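GlcNAc-alpha-1,4-Gal-releasing endo-beta-galactosidase (Clostridium perfringens, PDB 1UPS) probably hydrolyses internal beta-galactosidic linkages of glycans to release the disaccharide GlcNAc-alpha-1,4-Gal, as a calcium-binding glycoside hydrolase of family 16. Local coordinates at residues N291-F302 with W410-E420. Residues are numbered along the deposited sequence; the frame is centred on the assembly and turned at random.
Sequences NYLIRNRQTGKF and WTSQWQLIPVE
The guanidinium of Arg297 lies flat on the indole of Trp410, the planes 6° apart and the centres 3.8 Å apart. This is a cation-pi stack. CG anti to the backbone N (chi1 -177°) and an extended chain carry the guanidinium out along the indole face, and CD adds a CH-pi contact over the five-membered ring. Arg297 NH1 gives a nearly straight bond to a lone pair of Gln413 OE1 at 2.8 Å, in the guanidinium plane. Asp376 takes a salt bridge from the same NH1, so stack and polar bonds together fix the group's rotation. Strands 291-296 and 414-419, the first and last of the C-terminal domain, pair antiparallel and close what is probably a ricin-type beta-trefoil. Leu293 and Ile417 form a hydrogen-bonded pair, as do Arg295 and Gln415. Ile294 CG2 packs 3.8 Å from Trp414 CE3 on the face shared with Leu416 and Tyr292. Asn296 ND2 sits 3.3 Å above the Trp414 ring, near its rim, and donates to Thr411 O. Asn296 OD1 accepts from Thr299 N, an Asx motif. On the other face, Leu293 CD1 meets Val419 CG1 at 3.6 Å. At the chain end, Asn291 ND2 bonds Glu420 OXT.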
loop_
_atom_site.group_PDB
_atom_site.type_symbol
_atom_site.label_atom_id
_atom_site.label_comp_id
_atom_site.label_asym_id
_atom_site.label_seq_id
_atom_site.Cartn_x
_atom_site.Cartn_y
_atom_site.Cartn_z
ATOM N N ASN A 291 21.774 -6.877 -5.624
ATOM C CA ASN A 291 22.269 -6.264 -6.845
ATOM C C ASN A 291 21.242 -6.534 -7.942
ATOM O O ASN A 291 20.497 -7.525 -7.856
ATOM C CB ASN A 291 23.638 -6.836 -7.227
ATOM C CG ASN A 291 24.686 -6.605 -6.154
ATOM O OD1 ASN A 291 24.725 -5.543 -5.536
ATOM N ND2 ASN A 291 25.523 -7.610 -5.908
ATOM N N TYR A 292 21.186 -5.650 -8.934
ATOM C CA TYR A 292 20.185 -5.760 -10.007
ATOM C C TYR A 292 20.773 -5.493 -11.378
ATOM O O TYR A 292 21.626 -4.603 -11.547
ATOM C CB TYR A 292 19.062 -4.742 -9.802
ATOM C CG TYR A 292 18.344 -4.876 -8.499
ATOM C CD1 TYR A 292 17.190 -5.666 -8.392
ATOM C CD2 TYR A 292 18.796 -4.189 -7.365
ATOM C CE1 TYR A 292 16.511 -5.796 -7.156
ATOM C CE2 TYR A 292 18.132 -4.312 -6.136
ATOM C CZ TYR A 292 16.997 -5.112 -6.044
ATOM O OH TYR A 292 16.352 -5.224 -4.830
ATOM N N LEU A 293 20.281 -6.238 -12.372
ATOM C CA LEU A 293 20.418 -5.810 -13.768
ATOM C C LEU A 293 19.175 -4.967 -14.039
ATOM O O LEU A 293 18.161 -5.134 -13.351
ATOM C CB LEU A 293 20.437 -7.017 -14.714
ATOM C CG LEU A 293 21.577 -8.020 -14.535
ATOM C CD1 LEU A 293 21.358 -9.235 -15.432
ATOM C CD2 LEU A 293 22.915 -7.338 -14.843
ATOM N N ILE A 294 19.248 -4.055 -15.009
ATOM C CA ILE A 294 18.100 -3.209 -15.359
ATOM C C ILE A 294 17.880 -3.280 -16.865
ATOM O O ILE A 294 18.728 -2.843 -17.642
ATOM C CB ILE A 294 18.335 -1.733 -14.919
ATOM C CG1 ILE A 294 18.617 -1.651 -13.409
ATOM C CG2 ILE A 294 17.096 -0.889 -15.243
ATOM C CD1 ILE A 294 18.983 -0.227 -12.910
ATOM N N ARG A 295 16.742 -3.834 -17.258
ATOM C CA ARG A 295 16.467 -4.116 -18.663
ATOM C C ARG A 295 15.302 -3.274 -19.188
ATOM O O ARG A 295 14.268 -3.148 -18.516
ATOM C CB ARG A 295 16.132 -5.600 -18.811
ATOM C CG ARG A 295 16.022 -6.084 -20.270
ATOM C CD ARG A 295 15.594 -7.558 -20.397
ATOM N NE ARG A 295 16.143 -8.114 -21.636
ATOM C CZ ARG A 295 15.868 -9.317 -22.146
ATOM N NH1 ARG A 295 15.032 -10.156 -21.532
ATOM N NH2 ARG A 295 16.433 -9.677 -23.291
ATOM N N ASN A 296 15.471 -2.729 -20.393
ATOM C CA ASN A 296 14.417 -1.969 -21.066
ATOM C C ASN A 296 13.332 -2.870 -21.656
ATOM O O ASN A 296 13.633 -3.893 -22.289
ATOM C CB ASN A 296 15.020 -1.111 -22.188
ATOM C CG ASN A 296 14.021 -0.102 -22.742
ATOM O OD1 ASN A 296 13.353 -0.348 -23.765
ATOM N ND2 ASN A 296 13.876 1.018 -22.043
ATOM N N ARG A 297 12.068 -2.508 -21.457
ATOM C CA ARG A 297 10.989 -3.347 -21.985
ATOM C C ARG A 297 10.941 -3.394 -23.521
ATOM O O ARG A 297 10.754 -4.466 -24.133
ATOM C CB ARG A 297 9.621 -2.938 -21.424
ATOM C CG ARG A 297 8.482 -3.865 -21.913
ATOM C CD ARG A 297 7.106 -3.470 -21.370
ATOM N NE ARG A 297 6.098 -4.479 -21.688
ATOM C CZ ARG A 297 4.820 -4.425 -21.321
ATOM N NH1 ARG A 297 4.366 -3.403 -20.598
ATOM N NH2 ARG A 297 3.988 -5.427 -21.672
ATOM N N GLN A 298 11.096 -2.231 -24.139
ATOM C CA GLN A 298 10.976 -2.131 -25.596
ATOM C C GLN A 298 12.159 -2.769 -26.314
ATOM O O GLN A 298 11.965 -3.552 -27.262
ATOM C CB GLN A 298 10.776 -0.659 -26.028
ATOM C CG GLN A 298 10.789 -0.432 -27.565
ATOM C CD GLN A 298 9.542 -0.900 -28.280
ATOM O OE1 GLN A 298 8.727 -1.625 -27.712
ATOM N NE2 GLN A 298 9.381 -0.483 -29.550
ATOM N N THR A 299 13.378 -2.472 -25.862
ATOM C CA THR A 299 14.575 -2.898 -26.604
ATOM C C THR A 299 15.191 -4.185 -26.097
ATOM O O THR A 299 16.012 -4.784 -26.803
ATOM C CB THR A 299 15.686 -1.841 -26.576
ATOM O OG1 THR A 299 16.155 -1.680 -25.223
ATOM C CG2 THR A 299 15.153 -0.444 -27.021
ATOM N N GLY A 300 14.836 -4.584 -24.879
ATOM C CA GLY A 300 15.445 -5.753 -24.254
ATOM C C GLY A 300 16.903 -5.560 -23.841
ATOM O O GLY A 300 17.563 -6.542 -23.471
ATOM N N LYS A 301 17.420 -4.326 -23.917
ATOM C CA LYS A 301 18.822 -4.058 -23.584
ATOM C C LYS A 301 19.007 -3.678 -22.110
ATOM O O LYS A 301 18.059 -3.277 -21.436
ATOM C CB LYS A 301 19.422 -2.965 -24.480
ATOM C CG LYS A 301 19.187 -3.179 -25.986
ATOM C CD LYS A 301 19.713 -4.543 -26.484
ATOM C CE LYS A 301 19.600 -4.610 -28.032
ATOM N NZ LYS A 301 19.828 -5.986 -28.593
ATOM N N PHE A 302 20.242 -3.819 -21.632
ATOM C CA PHE A 302 20.580 -3.607 -20.226
ATOM C C PHE A 302 21.388 -2.331 -20.010
ATOM O O PHE A 302 22.221 -1.974 -20.835
ATOM C CB PHE A 302 21.381 -4.821 -19.721
ATOM C CG PHE A 302 20.554 -6.072 -19.562
ATOM C CD1 PHE A 302 20.347 -6.944 -20.644
ATOM C CD2 PHE A 302 19.971 -6.376 -18.328
ATOM C CE1 PHE A 302 19.579 -8.125 -20.485
ATOM C CE2 PHE A 302 19.193 -7.536 -18.155
ATOM C CZ PHE A 302 18.993 -8.408 -19.236
ATOM N N TRP A 410 6.784 1.842 -23.831
ATOM C CA TRP A 410 7.638 0.751 -23.356
ATOM C C TRP A 410 9.121 1.142 -23.244
ATOM O O TRP A 410 9.860 0.538 -22.468
ATOM C CB TRP A 410 7.492 -0.477 -24.243
ATOM C CG TRP A 410 6.179 -1.220 -24.143
ATOM C CD1 TRP A 410 5.015 -0.812 -23.538
ATOM C CD2 TRP A 410 5.914 -2.513 -24.681
ATOM N NE1 TRP A 410 4.046 -1.780 -23.678
ATOM C CE2 TRP A 410 4.575 -2.838 -24.373
ATOM C CE3 TRP A 410 6.683 -3.441 -25.405
ATOM C CZ2 TRP A 410 3.989 -4.051 -24.754
ATOM C CZ3 TRP A 410 6.097 -4.653 -25.785
ATOM C CH2 TRP A 410 4.766 -4.941 -25.458
ATOM N N THR A 411 9.567 2.161 -23.984
ATOM C CA THR A 411 10.941 2.648 -23.798
ATOM C C THR A 411 11.143 3.303 -22.432
ATOM O O THR A 411 12.287 3.570 -22.042
ATOM C CB THR A 411 11.335 3.666 -24.868
ATOM O OG1 THR A 411 10.368 4.724 -24.875
ATOM C CG2 THR A 411 11.249 3.047 -26.284
ATOM N N SER A 412 10.051 3.600 -21.724
ATOM C CA SER A 412 10.165 4.157 -20.370
ATOM C C SER A 412 9.899 3.130 -19.255
ATOM O O SER A 412 9.817 3.496 -18.062
ATOM C CB SER A 412 9.231 5.379 -20.183
ATOM O OG SER A 412 7.866 4.985 -20.011
ATOM N N GLN A 413 9.759 1.866 -19.637
ATOM C CA GLN A 413 9.409 0.804 -18.702
ATOM C C GLN A 413 10.609 -0.126 -18.539
ATOM O O GLN A 413 11.251 -0.496 -19.543
ATOM C CB GLN A 413 8.186 0.028 -19.215
ATOM C CG GLN A 413 6.917 0.864 -19.210
ATOM C CD GLN A 413 5.669 0.074 -19.583
ATOM O OE1 GLN A 413 5.687 -1.163 -19.640
ATOM N NE2 GLN A 413 4.567 0.789 -19.828
ATOM N N TRP A 414 10.902 -0.468 -17.281
ATOM C CA TRP A 414 12.142 -1.165 -16.905
ATOM C C TRP A 414 11.878 -2.372 -16.025
ATOM O O TRP A 414 10.925 -2.392 -15.243
ATOM C CB TRP A 414 13.061 -0.202 -16.145
ATOM C CG TRP A 414 13.369 0.996 -16.947
ATOM C CD1 TRP A 414 12.689 2.190 -16.937
ATOM C CD2 TRP A 414 14.384 1.119 -17.934
ATOM N NE1 TRP A 414 13.256 3.062 -17.833
ATOM C CE2 TRP A 414 14.298 2.429 -18.466
ATOM C CE3 TRP A 414 15.393 0.268 -18.406
ATOM C CZ2 TRP A 414 15.169 2.898 -19.453
ATOM C CZ3 TRP A 414 16.257 0.731 -19.382
ATOM C CH2 TRP A 414 16.140 2.032 -19.901
ATOM N N GLN A 415 12.747 -3.377 -16.141
ATOM C CA GLN A 415 12.681 -4.554 -15.290
ATOM C C GLN A 415 13.910 -4.549 -14.393
ATOM O O GLN A 415 15.020 -4.560 -14.902
ATOM C CB GLN A 415 12.720 -5.808 -16.187
ATOM C CG GLN A 415 11.852 -6.922 -15.761
ATOM C CD GLN A 415 11.948 -8.143 -16.687
ATOM O OE1 GLN A 415 12.286 -8.031 -17.876
ATOM N NE2 GLN A 415 11.631 -9.300 -16.141
ATOM N N LEU A 416 13.725 -4.526 -13.073
ATOM C CA LEU A 416 14.869 -4.717 -12.167
ATOM C C LEU A 416 14.994 -6.193 -11.861
ATOM O O LEU A 416 14.082 -6.791 -11.263
ATOM C CB LEU A 416 14.713 -3.921 -10.876
ATOM C CG LEU A 416 15.428 -2.568 -10.990
ATOM C CD1 LEU A 416 14.683 -1.681 -11.957
ATOM C CD2 LEU A 416 15.590 -1.921 -9.650
ATOM N N ILE A 417 16.122 -6.772 -12.263
ATOM C CA ILE A 417 16.328 -8.214 -12.170
ATOM C C ILE A 417 17.399 -8.523 -11.134
ATOM O O ILE A 417 18.575 -8.226 -11.365
ATOM C CB ILE A 417 16.742 -8.767 -13.558
ATOM C CG1 ILE A 417 15.655 -8.452 -14.592
ATOM C CG2 ILE A 417 16.989 -10.277 -13.503
ATOM C CD1 ILE A 417 16.117 -8.643 -16.014
ATOM N N PRO A 418 17.020 -9.094 -9.990
ATOM C CA PRO A 418 18.011 -9.438 -8.967
ATOM C C PRO A 418 19.068 -10.405 -9.518
ATOM O O PRO A 418 18.711 -11.372 -10.197
ATOM C CB PRO A 418 17.176 -10.139 -7.893
ATOM C CG PRO A 418 15.796 -9.659 -8.094
ATOM C CD PRO A 418 15.652 -9.427 -9.559
ATOM N N VAL A 419 20.335 -10.111 -9.254
ATOM C CA VAL A 419 21.448 -10.962 -9.650
ATOM C C VAL A 419 22.443 -11.040 -8.511
ATOM O O VAL A 419 22.491 -10.145 -7.654
ATOM C CB VAL A 419 22.198 -10.457 -10.922
ATOM C CG1 VAL A 419 21.420 -10.772 -12.180
ATOM C CG2 VAL A 419 22.565 -8.952 -10.819
ATOM N N GLU A 420 23.230 -12.114 -8.488
ATOM C CA GLU A 420 24.344 -12.214 -7.541
ATOM C C GLU A 420 25.329 -11.077 -7.761
ATOM O O GLU A 420 25.638 -10.761 -8.908
ATOM C CB GLU A 420 25.069 -13.532 -7.707
ATOM C CG GLU A 420 24.311 -14.705 -7.149
ATOM C CD GLU A 420 25.062 -16.003 -7.368
ATOM O OE1 GLU A 420 25.166 -16.435 -8.540
ATOM O OE2 GLU A 420 25.560 -16.573 -6.371
ATOM O OXT GLU A 420 25.804 -10.483 -6.792
HETATM O O HOH W 1 21.194 -9.850 -5.266
#